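Long-range contacts in DNA polymerase II large subunit (PDB 7OEC), which is represented here by its intein, which probably excises itself from the polymerase by protein splicing and joins the flanking host segments: residues F5-I11 with V22-L27; E69-A75 with D146-N152; T76-I80 with E91-D95. The protein carries 2 engineered substitutions. One frame throughout, in Å; residues are numbered along the deposited sequence. Where two conformers were deposited one is given.

From the N terminus, the chain first closes interaction 1, where 5-11 meets 22-27 at the open end of the hairpin of strands 10-15 and 18-23. Interaction 2 opens at 69-75 and closes 71 residues later at 146-152. Interaction 3 (76-80 with 91-95) is nested inside that loop and adjoins interaction 2 in sequence, as strand 61-74 gives way to strand 79-84 of the four-stranded sheet. The N-terminal strand 5-6 joins the three. F5 O lies 2.9 Å from F149 N, a probable hydrogen bond between strands 5-6 and 147-153, neighbours in the eight-stranded sheet that interactions 1 and 2 share, and P6 CD packs 3.3 Å from E91 O of interaction 3.

Interaction 1. Residues F5-I11 with V22-L27; sequences FPGDTRI and VTLKEL
The open end of hairpin 10-15/18-23, with the N terminus of helix 24-29, packs here against the turn after strand 5-6, partly buried. At the hairpin, I11 and V22 form an antiparallel hydrogen-bonded pair (I11 N to V22 O 2.8 Å, V22 N to I11 O 3.0 Å) with both side chains on one face. R10 and T23 follow as a non-hydrogen-bonded pair, CA to CA 4.1 Å. There strand 18-23 stops: T23 is the N-cap of helix 24-29 and shares a capping box with E26 (E26 N to T23 OG1 3.0 Å, T23 N to E26 OE1 2.9 Å). Two amides of the first helical turn, with no carbonyl of the helix to bond, donate hydrogen bonds to the other segment: L24 N to T9 O at 2.8 Å and K25 N to G7 O at 3.1 Å. P6-T9 form a type I turn, held by T9 N and T9 OG1 on P6 O (3.0 and 2.8 Å). A beta carbon on G7 would stand only 3.4 Å from K25 CB. L24, chi1 m and chi2 t, puts CD1 3.4 Å from F5 CB and 4.0 Å from T9 CB, while I11 CG2 reaches L27 CD2 at 4.2 Å. The F-P-G-D-T sequence and its turn fit the N-terminal block A of inteins, at the start of the Hint fold.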
# COMPACT_ATOMS: atom_id res chain seq x y z
N PHE A 5 -1.01 -6.31 3.46
CA PHE A 5 -2.25 -5.57 3.54
C PHE A 5 -3.42 -6.55 3.41
O PHE A 5 -3.31 -7.62 2.80
CB PHE A 5 -2.36 -4.64 2.33
CG PHE A 5 -1.29 -3.62 2.17
CD1 PHE A 5 -1.36 -2.44 2.86
CD2 PHE A 5 -0.28 -3.79 1.28
CE1 PHE A 5 -0.42 -1.46 2.68
CE2 PHE A 5 0.61 -2.80 1.07
CZ PHE A 5 0.55 -1.63 1.77
N PRO A 6 -4.59 -6.15 3.89
CA PRO A 6 -5.80 -6.92 3.58
C PRO A 6 -6.10 -6.88 2.08
O PRO A 6 -5.81 -5.90 1.39
CB PRO A 6 -6.89 -6.21 4.38
CG PRO A 6 -6.33 -4.95 4.80
CD PRO A 6 -4.86 -4.97 4.71
N GLY A 7 -6.71 -7.96 1.59
CA GLY A 7 -7.00 -8.07 0.18
C GLY A 7 -7.94 -7.03 -0.36
O GLY A 7 -7.91 -6.78 -1.56
N ASP A 8 -8.77 -6.42 0.48
CA ASP A 8 -9.68 -5.39 -0.00
C ASP A 8 -9.03 -4.01 -0.12
O ASP A 8 -9.69 -3.07 -0.55
CB ASP A 8 -10.97 -5.34 0.84
CG ASP A 8 -10.75 -4.89 2.28
OD1 ASP A 8 -9.61 -4.59 2.65
OD2 ASP A 8 -11.76 -4.84 3.05
N THR A 9 -7.75 -3.90 0.19
CA THR A 9 -7.03 -2.66 -0.02
C THR A 9 -6.98 -2.36 -1.50
O THR A 9 -6.68 -3.25 -2.31
CB THR A 9 -5.61 -2.83 0.49
OG1 THR A 9 -5.58 -3.17 1.88
CG2 THR A 9 -4.78 -1.58 0.31
N ARG A 10 -7.23 -1.11 -1.86
CA ARG A 10 -7.18 -0.71 -3.26
C ARG A 10 -5.81 -0.14 -3.55
O ARG A 10 -5.19 0.51 -2.70
CB ARG A 10 -8.26 0.31 -3.60
CG ARG A 10 -9.66 -0.30 -3.73
CD ARG A 10 -10.29 -0.57 -2.39
NE ARG A 10 -10.51 0.63 -1.58
CZ ARG A 10 -10.49 0.66 -0.24
NH1 ARG A 10 -10.25 -0.46 0.47
NH2 ARG A 10 -10.69 1.83 0.38
N ILE A 11 -5.33 -0.38 -4.76
CA ILE A 11 -4.05 0.14 -5.20
C ILE A 11 -4.15 0.77 -6.58
O ILE A 11 -4.86 0.28 -7.47
CB ILE A 11 -2.99 -0.97 -5.15
CG1 ILE A 11 -1.61 -0.39 -5.41
CG2 ILE A 11 -3.38 -2.06 -6.05
CD1 ILE A 11 -0.50 -1.34 -5.00
N VAL A 22 -7.39 -1.16 -8.35
CA VAL A 22 -7.84 -2.54 -8.20
C VAL A 22 -7.58 -2.94 -6.76
O VAL A 22 -6.71 -2.39 -6.10
CB VAL A 22 -7.12 -3.51 -9.15
CG1 VAL A 22 -7.40 -3.14 -10.59
CG2 VAL A 22 -5.65 -3.50 -8.92
N THR A 23 -8.33 -3.92 -6.26
CA THR A 23 -7.97 -4.39 -4.93
C THR A 23 -6.72 -5.26 -5.03
O THR A 23 -6.36 -5.76 -6.09
CB THR A 23 -9.07 -5.23 -4.30
OG1 THR A 23 -9.27 -6.40 -5.08
CG2 THR A 23 -10.38 -4.45 -4.15
N LEU A 24 -6.06 -5.46 -3.89
CA LEU A 24 -4.89 -6.32 -3.90
C LEU A 24 -5.26 -7.76 -4.25
O LEU A 24 -4.49 -8.46 -4.92
CB LEU A 24 -4.19 -6.27 -2.55
CG LEU A 24 -3.26 -5.12 -2.33
CD1 LEU A 24 -2.76 -5.15 -0.97
CD2 LEU A 24 -2.12 -5.26 -3.24
N LYS A 25 -6.41 -8.23 -3.79
CA LYS A 25 -6.87 -9.55 -4.22
C LYS A 25 -7.05 -9.62 -5.75
O LYS A 25 -6.63 -10.60 -6.40
CB LYS A 25 -8.13 -9.93 -3.45
CG LYS A 25 -8.59 -11.36 -3.78
CD LYS A 25 -9.75 -11.76 -2.89
CE LYS A 25 -10.55 -12.87 -3.57
NZ LYS A 25 -11.97 -13.00 -3.01
N GLU A 26 -7.68 -8.59 -6.35
CA GLU A 26 -7.82 -8.55 -7.81
C GLU A 26 -6.47 -8.47 -8.49
O GLU A 26 -6.22 -9.11 -9.52
CB GLU A 26 -8.66 -7.33 -8.24
CG GLU A 26 -10.10 -7.41 -7.85
CD GLU A 26 -10.87 -6.11 -8.20
OE1 GLU A 26 -10.34 -4.94 -8.08
OE2 GLU A 26 -12.03 -6.29 -8.59
N LEU A 27 -5.56 -7.68 -7.91
CA LEU A 27 -4.21 -7.59 -8.46
C LEU A 27 -3.54 -8.96 -8.49
O LEU A 27 -2.94 -9.35 -9.50
CB LEU A 27 -3.38 -6.57 -7.67
CG LEU A 27 -1.94 -6.34 -8.16
CD1 LEU A 27 -2.03 -5.71 -9.53
CD2 LEU A 27 -1.18 -5.49 -7.21

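Interaction 2. Residues E69-A75 with D146-N152; sequences EVIKAPA and DFVFSLN
Strands 69-74 and 147-152 pair antiparallel, axes 4.5 Å apart at closest and N-to-C directions 151° apart. Backbone hydrogen bonds set the register: I71 with S150 (I71 N to S150 O 3.0 Å, S150 N to I71 O 2.9 Å) and A73 with V148 (A73 N to V148 O 2.9 Å, V148 N to A73 O 2.8 Å). N152 N to E69 O (3.0 Å) and A75 N to D146 O (2.9 Å) extend it at the ends. The main knob is K72. With all chi angles t it lies in the groove between two phenylalanines, CG 3.7 Å from F149 CE2 and CE over the F147 ring face, 3.6 Å from its centroid (CH-pi); NZ is 4.5 Å from that centroid (cation-pi). On the same side V70 CG1 packs 4.3 Å from L151 CB, and helix 24-29 covers V70, K72 and F149. On the A73 face V148 CG2 lies 4.5 Å from A73 CB, and past the strand end A75 CB lies 4.2 Å from V148 CG1. N152 OD1 is held by Q169. This antiparallel pairing, between strands 71 residues apart in sequence, is characteristic of the all-beta, horseshoe-like Hint fold of inteins.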
# COMPACT_ATOMS: atom_id res chain seq x y z
N GLU A 69 6.40 -9.02 -8.40
CA GLU A 69 5.63 -10.18 -7.97
C GLU A 69 4.49 -9.71 -7.08
O GLU A 69 4.52 -8.60 -6.54
CB GLU A 69 6.49 -11.21 -7.23
CG GLU A 69 7.04 -10.70 -5.96
CD GLU A 69 8.06 -11.68 -5.35
OE1 GLU A 69 9.00 -12.13 -6.05
OE2 GLU A 69 7.93 -12.01 -4.17
N VAL A 70 3.47 -10.56 -6.97
CA VAL A 70 2.38 -10.37 -6.03
C VAL A 70 2.34 -11.61 -5.15
O VAL A 70 2.61 -12.73 -5.61
CB VAL A 70 1.07 -10.15 -6.82
CG1 VAL A 70 1.13 -8.88 -7.60
CG2 VAL A 70 0.81 -11.30 -7.80
N ILE A 71 1.99 -11.43 -3.89
CA ILE A 71 2.15 -12.46 -2.88
C ILE A 71 0.86 -12.58 -2.09
O ILE A 71 0.25 -11.57 -1.72
CB ILE A 71 3.34 -12.15 -1.94
CG1 ILE A 71 4.60 -11.98 -2.77
CG2 ILE A 71 3.43 -13.25 -0.82
CD1 ILE A 71 5.73 -11.36 -2.01
N LYS A 72 0.46 -13.81 -1.79
CA LYS A 72 -0.66 -14.12 -0.93
C LYS A 72 -0.12 -15.01 0.18
O LYS A 72 0.52 -16.03 -0.09
CB LYS A 72 -1.74 -14.83 -1.74
CG LYS A 72 -2.94 -15.30 -0.92
CD LYS A 72 -3.92 -16.00 -1.83
CE LYS A 72 -4.96 -16.82 -1.13
NZ LYS A 72 -5.86 -17.50 -2.11
N ALA A 73 -0.34 -14.61 1.42
CA ALA A 73 0.21 -15.31 2.57
C ALA A 73 -0.86 -15.52 3.62
O ALA A 73 -1.80 -14.73 3.74
CB ALA A 73 1.31 -14.46 3.20
N PRO A 74 -0.73 -16.58 4.42
CA PRO A 74 -1.69 -16.77 5.50
C PRO A 74 -1.61 -15.63 6.48
O PRO A 74 -0.54 -15.11 6.79
CB PRO A 74 -1.26 -18.09 6.14
CG PRO A 74 0.06 -18.32 5.68
CD PRO A 74 0.26 -17.67 4.40
N ALA A 75 -2.77 -15.25 6.97
CA ALA A 75 -2.85 -14.19 7.96
C ALA A 75 -2.39 -14.72 9.31
O ALA A 75 -2.80 -15.81 9.73
CB ALA A 75 -4.31 -13.71 8.01
N ASP A 146 -8.51 -15.16 6.01
CA ASP A 146 -7.47 -16.17 6.12
C ASP A 146 -6.17 -15.79 5.44
O ASP A 146 -5.13 -16.36 5.79
CB ASP A 146 -7.97 -17.48 5.52
CG ASP A 146 -8.79 -18.30 6.49
OD1 ASP A 146 -8.59 -18.18 7.71
OD2 ASP A 146 -9.63 -19.10 6.00
N PHE A 147 -6.18 -14.86 4.49
CA PHE A 147 -5.00 -14.49 3.72
C PHE A 147 -4.86 -12.98 3.65
O PHE A 147 -5.84 -12.23 3.69
CB PHE A 147 -5.10 -15.02 2.30
CG PHE A 147 -5.08 -16.50 2.25
CD1 PHE A 147 -3.88 -17.18 2.36
CD2 PHE A 147 -6.24 -17.24 2.19
CE1 PHE A 147 -3.87 -18.56 2.42
CE2 PHE A 147 -6.19 -18.63 2.23
CZ PHE A 147 -5.03 -19.26 2.35
N VAL A 148 -3.60 -12.55 3.53
CA VAL A 148 -3.24 -11.15 3.31
C VAL A 148 -2.33 -11.12 2.09
O VAL A 148 -1.84 -12.15 1.62
CB VAL A 148 -2.56 -10.55 4.56
CG1 VAL A 148 -3.60 -10.35 5.63
CG2 VAL A 148 -1.41 -11.39 5.05
N PHE A 149 -2.12 -9.91 1.56
CA PHE A 149 -1.53 -9.74 0.24
C PHE A 149 -0.46 -8.68 0.23
O PHE A 149 -0.50 -7.72 1.00
CB PHE A 149 -2.59 -9.34 -0.79
CG PHE A 149 -3.62 -10.43 -1.00
CD1 PHE A 149 -4.68 -10.57 -0.15
CD2 PHE A 149 -3.52 -11.31 -2.08
CE1 PHE A 149 -5.61 -11.50 -0.35
CE2 PHE A 149 -4.46 -12.26 -2.31
CZ PHE A 149 -5.49 -12.39 -1.43
N SER A 150 0.51 -8.84 -0.66
CA SER A 150 1.53 -7.81 -0.81
C SER A 150 2.01 -7.81 -2.25
O SER A 150 1.52 -8.57 -3.09
CB SER A 150 2.72 -8.03 0.14
OG SER A 150 3.52 -6.85 0.26
N LEU A 151 2.98 -6.96 -2.52
CA LEU A 151 3.58 -6.88 -3.84
C LEU A 151 4.97 -6.31 -3.69
O LEU A 151 5.29 -5.66 -2.70
CB LEU A 151 2.82 -6.00 -4.83
CG LEU A 151 2.80 -4.51 -4.57
CD1 LEU A 151 2.32 -3.80 -5.78
CD2 LEU A 151 2.01 -4.13 -3.35
N ASN A 152 5.79 -6.55 -4.68
CA ASN A 152 7.09 -5.91 -4.78
C ASN A 152 7.10 -5.06 -6.03
O ASN A 152 6.92 -5.57 -7.14
CB ASN A 152 8.26 -6.88 -4.85
CG ASN A 152 9.65 -6.13 -4.88
OD1 ASN A 152 9.86 -5.10 -4.20
ND2 ASN A 152 10.58 -6.66 -5.65
O HOH W 1 10.19 -9.51 -6.28

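Interaction 3. Residues T76-I80 with E91-D95; sequences TDHLI and ETTVD
The two backbone hydrogen bonds between I80 and T92 are the core of the polar contact: I80 N donates to T92 O at 2.9 Å and T92 N to I80 O at 3.0 Å, an antiparallel hydrogen-bonded pair whose side chains share a face. Next, D77, chi1 p, has its CA-to-CB bond toward the other segment, and D77 OD1 accepts from V94 N at 3.2 Å. A water extends this link, lying 3.3 Å from D77 OD2, 2.8 Å from T93 OG1 and 2.9 Å from D95 N, so D77 is joined to three successive residues. Within the bend T92 OG1 donates to T93 O at 3.0 Å.

Moving outward, L79 and T93 are a non-hydrogen-bonded pair, CA to CA 4.4 Å, whose side chains diverge. V94 fills the space beside the first segment: its CG1 lies 3.0 Å from H78 O, 3.8 Å from H78 CB and 4.1 Å from I80 CG1. L79, chi1 m and chi2 t, sets CD2 3.9 Å from T93 CG2, and its CD1 reaches E91 OE1 at 3.7 Å.

T93 OG1 also binds A4 N; T93 begins a T-x-x-H pattern, as in block B of other inteins, which lies beside the N-terminal splice junction. E91 OE2 forms a salt bridge with R81. The contact is the open end of antiparallel hairpin 79-84/89-93, where 89-93 is an outermost strand of the four-stranded sheet. Strand 130-141 pairs with 79-84 and packs on I80; P6 of strand 5-6 packs against L79 and E91, and F5 against T92.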
# COMPACT_ATOMS: atom_id res chain seq x y z
N THR A 76 -1.52 -13.99 9.98
CA THR A 76 -1.11 -14.34 11.32
C THR A 76 -1.38 -13.18 12.26
O THR A 76 -2.11 -13.31 13.25
CB THR A 76 0.39 -14.73 11.25
OG1 THR A 76 1.17 -13.61 10.82
CG2 THR A 76 0.62 -15.88 10.22
N ASP A 77 -0.92 -12.01 11.91
CA ASP A 77 -0.92 -11.01 12.95
C ASP A 77 -2.15 -10.13 12.85
O ASP A 77 -2.99 -10.24 11.95
CB ASP A 77 0.44 -10.30 13.06
CG ASP A 77 0.82 -9.55 11.81
OD1 ASP A 77 0.04 -8.60 11.52
OD2 ASP A 77 1.88 -9.85 11.18
N HIS A 78 -2.34 -9.34 13.89
CA HIS A 78 -3.39 -8.37 13.88
C HIS A 78 -3.10 -7.36 12.79
O HIS A 78 -1.98 -7.21 12.29
CB HIS A 78 -3.40 -7.61 15.19
CG HIS A 78 -3.96 -8.39 16.33
ND1 HIS A 78 -3.60 -9.69 16.60
CD2 HIS A 78 -4.88 -8.05 17.26
CE1 HIS A 78 -4.28 -10.13 17.64
NE2 HIS A 78 -5.03 -9.14 18.10
N LEU A 79 -4.12 -6.67 12.43
CA LEU A 79 -3.92 -5.52 11.59
C LEU A 79 -4.05 -4.28 12.44
O LEU A 79 -4.60 -4.29 13.54
CB LEU A 79 -4.97 -5.49 10.49
CG LEU A 79 -5.07 -6.68 9.55
CD1 LEU A 79 -6.33 -6.50 8.64
CD2 LEU A 79 -3.89 -6.80 8.70
N ILE A 80 -3.53 -3.19 11.90
CA ILE A 80 -3.75 -1.86 12.43
C ILE A 80 -4.50 -1.06 11.37
O ILE A 80 -4.13 -1.07 10.19
CB ILE A 80 -2.41 -1.20 12.81
CG1 ILE A 80 -1.72 -2.05 13.90
CG2 ILE A 80 -2.63 0.22 13.31
CD1 ILE A 80 -0.43 -1.50 14.29
N GLU A 91 -5.35 -0.06 6.22
CA GLU A 91 -5.02 -1.09 7.19
C GLU A 91 -3.76 -1.80 6.73
O GLU A 91 -3.59 -2.04 5.53
CB GLU A 91 -6.13 -2.16 7.29
CG GLU A 91 -7.41 -1.58 7.82
CD GLU A 91 -8.57 -2.54 7.83
OE1 GLU A 91 -8.45 -3.71 7.39
OE2 GLU A 91 -9.64 -2.13 8.31
N THR A 92 -2.90 -2.16 7.68
CA THR A 92 -1.71 -2.94 7.38
C THR A 92 -1.44 -3.93 8.49
O THR A 92 -2.01 -3.83 9.57
CB THR A 92 -0.44 -2.10 7.25
OG1 THR A 92 -0.06 -1.59 8.55
CG2 THR A 92 -0.63 -0.90 6.35
N THR A 93 -0.58 -4.90 8.23
CA THR A 93 -0.16 -5.73 9.35
C THR A 93 0.66 -4.93 10.37
O THR A 93 1.16 -3.83 10.10
CB THR A 93 0.62 -6.95 8.86
OG1 THR A 93 1.71 -6.48 8.10
CG2 THR A 93 -0.21 -7.88 8.01
N VAL A 94 0.78 -5.49 11.58
CA VAL A 94 1.23 -4.69 12.73
C VAL A 94 2.62 -4.11 12.53
O VAL A 94 2.92 -3.05 13.09
CB VAL A 94 1.17 -5.50 14.04
CG1 VAL A 94 -0.18 -5.86 14.27
CG2 VAL A 94 2.06 -6.71 13.99
N ASP A 95 3.53 -4.83 11.85
CA ASP A 95 4.92 -4.39 11.68
C ASP A 95 5.19 -3.80 10.31
O ASP A 95 6.35 -3.56 9.95
CB ASP A 95 5.91 -5.54 11.90
CG ASP A 95 5.93 -6.01 13.35
OD1 ASP A 95 5.68 -5.18 14.24
OD2 ASP A 95 6.15 -7.20 13.61
O HOH W 2 3.47 -7.19 10.10